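Local coordinates for protein biliverdin reductase (Synechocystis sp., PDB 5B3T) that probably reduces the tetrapyrrole biliverdin with NADPH as hydride donor, as a Rossmann-fold member of the Gfo/Idh/MocA family, at residues Leu127-His132 against Lys302-Asp307. Residues are numbered along the deposited sequence; the frame is centred on the assembly and turned at random.
Sequences LLHVEH and KPLYVD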
ATOM      1  N   LEU A 127     -16.100   8.015   6.679  1.00 19.41           N
ATOM      2  CA  LEU A 127     -15.386   6.818   6.263  1.00 19.91           C
ATOM      3  C   LEU A 127     -13.879   7.027   6.344  1.00 18.46           C
ATOM      4  O   LEU A 127     -13.354   8.065   5.931  1.00 17.87           O
ATOM      5  CB  LEU A 127     -15.781   6.441   4.835  1.00 19.79           C
ATOM      6  CG  LEU A 127     -15.051   5.268   4.178  1.00 20.07           C
ATOM      7  CD1 LEU A 127     -15.350   3.966   4.910  1.00 18.89           C
ATOM      8  CD2 LEU A 127     -15.410   5.160   2.697  1.00 17.81           C
ATOM      9  N   LEU A 128     -13.184   6.032   6.892  1.00 18.15           N
ATOM     10  CA  LEU A 128     -11.731   5.931   6.796  1.00 19.05           C
ATOM     11  C   LEU A 128     -11.426   4.528   6.295  1.00 18.84           C
ATOM     12  O   LEU A 128     -11.527   3.559   7.054  1.00 19.08           O
ATOM     13  CB  LEU A 128     -11.043   6.202   8.134  1.00 16.69           C
ATOM     14  CG  LEU A 128      -9.522   6.014   8.129  1.00 18.45           C
ATOM     15  CD1 LEU A 128      -8.853   7.009   7.191  1.00 15.70           C
ATOM     16  CD2 LEU A 128      -8.956   6.143   9.532  1.00 20.47           C
ATOM     17  N   HIS A 129     -11.071   4.422   5.018  1.00 17.50           N
ATOM     18  CA  HIS A 129     -10.913   3.144   4.342  1.00 17.31           C
ATOM     19  C   HIS A 129      -9.523   3.071   3.728  1.00 18.32           C
ATOM     20  O   HIS A 129      -9.100   3.998   3.029  1.00 16.16           O
ATOM     21  CB  HIS A 129     -11.990   2.974   3.267  1.00 16.56           C
ATOM     22  CG  HIS A 129     -11.848   1.727   2.452  1.00 18.83           C
ATOM     23  ND1 HIS A 129     -11.975   0.465   2.990  1.00 19.47           N
ATOM     24  CD2 HIS A 129     -11.607   1.551   1.130  1.00 18.55           C
ATOM     25  CE1 HIS A 129     -11.811  -0.435   2.035  1.00 20.96           C
ATOM     26  NE2 HIS A 129     -11.586   0.199   0.898  1.00 20.70           N
ATOM     27  N   VAL A 130      -8.814   1.976   3.994  1.00 16.64           N
ATOM     28  CA  VAL A 130      -7.455   1.779   3.506  1.00 17.03           C
ATOM     29  C   VAL A 130      -7.371   0.414   2.838  1.00 18.41           C
ATOM     30  O   VAL A 130      -7.816  -0.590   3.406  1.00 18.71           O
ATOM     31  CB  VAL A 130      -6.415   1.877   4.639  1.00 17.30           C
ATOM     32  CG1 VAL A 130      -5.005   1.679   4.088  1.00 15.13           C
ATOM     33  CG2 VAL A 130      -6.529   3.208   5.361  1.00 17.09           C
ATOM     34  N   GLU A 131      -6.805   0.380   1.636  1.00 17.02           N
ATOM     35  CA  GLU A 131      -6.443  -0.866   0.980  1.00 17.96           C
ATOM     36  C   GLU A 131      -5.004  -0.779   0.496  1.00 16.98           C
ATOM     37  O   GLU A 131      -4.396   0.295   0.459  1.00 14.93           O
ATOM     38  CB  GLU A 131      -7.381  -1.197  -0.190  1.00 18.25           C
ATOM     39  CG  GLU A 131      -8.348  -2.348   0.088  1.00 20.65           C
ATOM     40  CD  GLU A 131      -7.655  -3.690   0.331  1.00 25.24           C
ATOM     41  OE1 GLU A 131      -6.422  -3.792   0.152  1.00 21.96           O
ATOM     42  OE2 GLU A 131      -8.356  -4.655   0.703  1.00 31.52           O
ATOM     43  N   HIS A 132      -4.460  -1.936   0.125  1.00 17.23           N
ATOM     44  CA  HIS A 132      -3.081  -2.048  -0.355  1.00 16.62           C
ATOM     45  C   HIS A 132      -3.127  -2.943  -1.592  1.00 16.89           C
ATOM     46  O   HIS A 132      -2.936  -4.159  -1.499  1.00 16.79           O
ATOM     47  CB  HIS A 132      -2.170  -2.607   0.728  1.00 15.18           C
ATOM     48  CG  HIS A 132      -0.711  -2.411   0.455  1.00 16.13           C
ATOM     49  ND1 HIS A 132       0.272  -3.008   1.213  1.00 15.29           N
ATOM     50  CD2 HIS A 132      -0.069  -1.681  -0.488  1.00 15.80           C
ATOM     51  CE1 HIS A 132       1.458  -2.655   0.749  1.00 15.71           C
ATOM     52  NE2 HIS A 132       1.278  -1.850  -0.283  1.00 16.96           N
ATOM     53  N   LYS A 302     -24.337   0.076   2.906  1.00 22.17           N
ATOM     54  CA  LYS A 302     -23.918  -1.316   2.982  1.00 24.30           C
ATOM     55  C   LYS A 302     -22.474  -1.392   3.475  1.00 24.49           C
ATOM     56  O   LYS A 302     -21.579  -0.814   2.842  1.00 21.31           O
ATOM     57  CB  LYS A 302     -24.039  -2.027   1.634  1.00 25.27           C
ATOM     58  CG  LYS A 302     -23.336  -3.387   1.643  1.00 26.19           C
ATOM     59  CD  LYS A 302     -23.089  -3.937   0.251  1.00 27.53           C
ATOM     60  CE  LYS A 302     -24.332  -3.802  -0.608  1.00 30.26           C
ATOM     61  NZ  LYS A 302     -24.079  -4.281  -1.992  1.00 40.11           N
ATOM     62  N   PRO A 303     -22.205  -2.091   4.574  1.00 24.77           N
ATOM     63  CA  PRO A 303     -20.859  -2.060   5.159  1.00 25.22           C
ATOM     64  C   PRO A 303     -19.811  -2.712   4.273  1.00 24.91           C
ATOM     65  O   PRO A 303     -20.074  -3.665   3.534  1.00 22.81           O
ATOM     66  CB  PRO A 303     -21.017  -2.837   6.473  1.00 25.88           C
ATOM     67  CG  PRO A 303     -22.302  -3.583   6.344  1.00 26.32           C
ATOM     68  CD  PRO A 303     -23.172  -2.795   5.431  1.00 25.13           C
ATOM     69  N   LEU A 304     -18.600  -2.171   4.362  1.00 25.13           N
ATOM     70  CA  LEU A 304     -17.472  -2.712   3.621  1.00 25.16           C
ATOM     71  C   LEU A 304     -16.989  -4.014   4.250  1.00 26.99           C
ATOM     72  O   LEU A 304     -17.034  -4.194   5.470  1.00 27.76           O
ATOM     73  CB  LEU A 304     -16.330  -1.697   3.585  1.00 26.12           C
ATOM     74  CG  LEU A 304     -16.618  -0.367   2.889  1.00 25.44           C
ATOM     75  CD1 LEU A 304     -15.614   0.678   3.328  1.00 23.66           C
ATOM     76  CD2 LEU A 304     -16.584  -0.533   1.378  1.00 23.27           C
ATOM     77  N   TYR A 305     -16.520  -4.931   3.399  1.00 26.25           N
ATOM     78  CA  TYR A 305     -15.934  -6.170   3.902  1.00 31.87           C
ATOM     79  C   TYR A 305     -14.579  -5.911   4.547  1.00 31.45           C
ATOM     80  O   TYR A 305     -14.242  -6.522   5.568  1.00 31.63           O
ATOM     81  CB  TYR A 305     -15.813  -7.193   2.769  1.00 34.70           C
ATOM     82  CG  TYR A 305     -15.080  -8.460   3.151  1.00 39.82           C
ATOM     83  CD1 TYR A 305     -15.720  -9.471   3.862  1.00 42.65           C
ATOM     84  CD2 TYR A 305     -13.748  -8.649   2.792  1.00 42.32           C
ATOM     85  CE1 TYR A 305     -15.053 -10.630   4.209  1.00 44.35           C
ATOM     86  CE2 TYR A 305     -13.074  -9.802   3.135  1.00 44.87           C
ATOM     87  CZ  TYR A 305     -13.730 -10.789   3.844  1.00 46.79           C
ATOM     88  OH  TYR A 305     -13.062 -11.938   4.186  1.00 51.56           O
ATOM     89  N   VAL A 306     -13.786  -5.011   3.964  1.00 29.00           N
ATOM     90  CA  VAL A 306     -12.516  -4.620   4.562  1.00 27.53           C
ATOM     91  C   VAL A 306     -12.775  -3.737   5.773  1.00 26.70           C
ATOM     92  O   VAL A 306     -13.613  -2.825   5.734  1.00 27.67           O
ATOM     93  CB  VAL A 306     -11.641  -3.893   3.528  1.00 26.99           C
ATOM     94  CG1 VAL A 306     -10.374  -3.360   4.176  1.00 26.89           C
ATOM     95  CG2 VAL A 306     -11.305  -4.818   2.366  1.00 27.65           C
ATOM     96  N   ASP A 307     -12.064  -4.006   6.863  1.00 26.87           N
ATOM     97  CA  ASP A 307     -12.044  -3.108   8.006  1.00 27.74           C
ATOM     98  C   ASP A 307     -10.617  -2.620   8.225  1.00 25.12           C
ATOM     99  O   ASP A 307      -9.654  -3.187   7.702  1.00 25.56           O
ATOM    100  CB  ASP A 307     -12.603  -3.782   9.269  1.00 28.53           C
ATOM    101  CG  ASP A 307     -11.573  -4.620  10.005  1.00 28.42           C
ATOM    102  OD1 ASP A 307     -10.808  -5.364   9.353  1.00 30.74           O
ATOM    103  OD2 ASP A 307     -11.534  -4.535  11.249  1.00 37.44           O
TER
HETATM  104  O   HOH W   1      -7.451  -2.327   6.326  1.00 22.94           O
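Leu304 and Val306 reach from a loop against the Leu127-His132 segment, and no direct hydrogen bond joins the two. At the tight end, CD1 of Leu304 meets CD1 of Leu127 tip to tip at 3.7 Å and lies obliquely against the His129 ring, 3.7 Å from ND1. CB of Val306 comes in near the ring plane, 3.8 Å from CE1 of His129. The imidazole stands there because CG of His129 is anti to the backbone N (chi1 176°), and a hydrogen bond from NE2 to Asp290 OD1 in helix 283-300 holds the outer end of the ring. An alanine in place of His129 would probably loosen the loop by removing the imidazole that Leu304 and Val306 share, along with the tie to Asp290.

Past Val306, polar atoms take over. Its CG2 lies 3.4 Å from OE2 of Glu131, a partly exposed residue whose OE1 accepts a hydrogen bond from His132 N through its anti lone pair. Beyond CG1 of Val306, a water spans the segments, donating to Asp307 O at 2.7 Å and only weakly to Val130 O.

Strand 128-131 is an outer strand of the parallel Rossmann sheet, paired with strand 100-104 and close to Tyr105, which binds NADP(+). Helix 111-124 packs on Leu128, helix 283-300 touches Leu127, His129 and Leu304, and the loop from there to helix 309-325 packs on this edge strand.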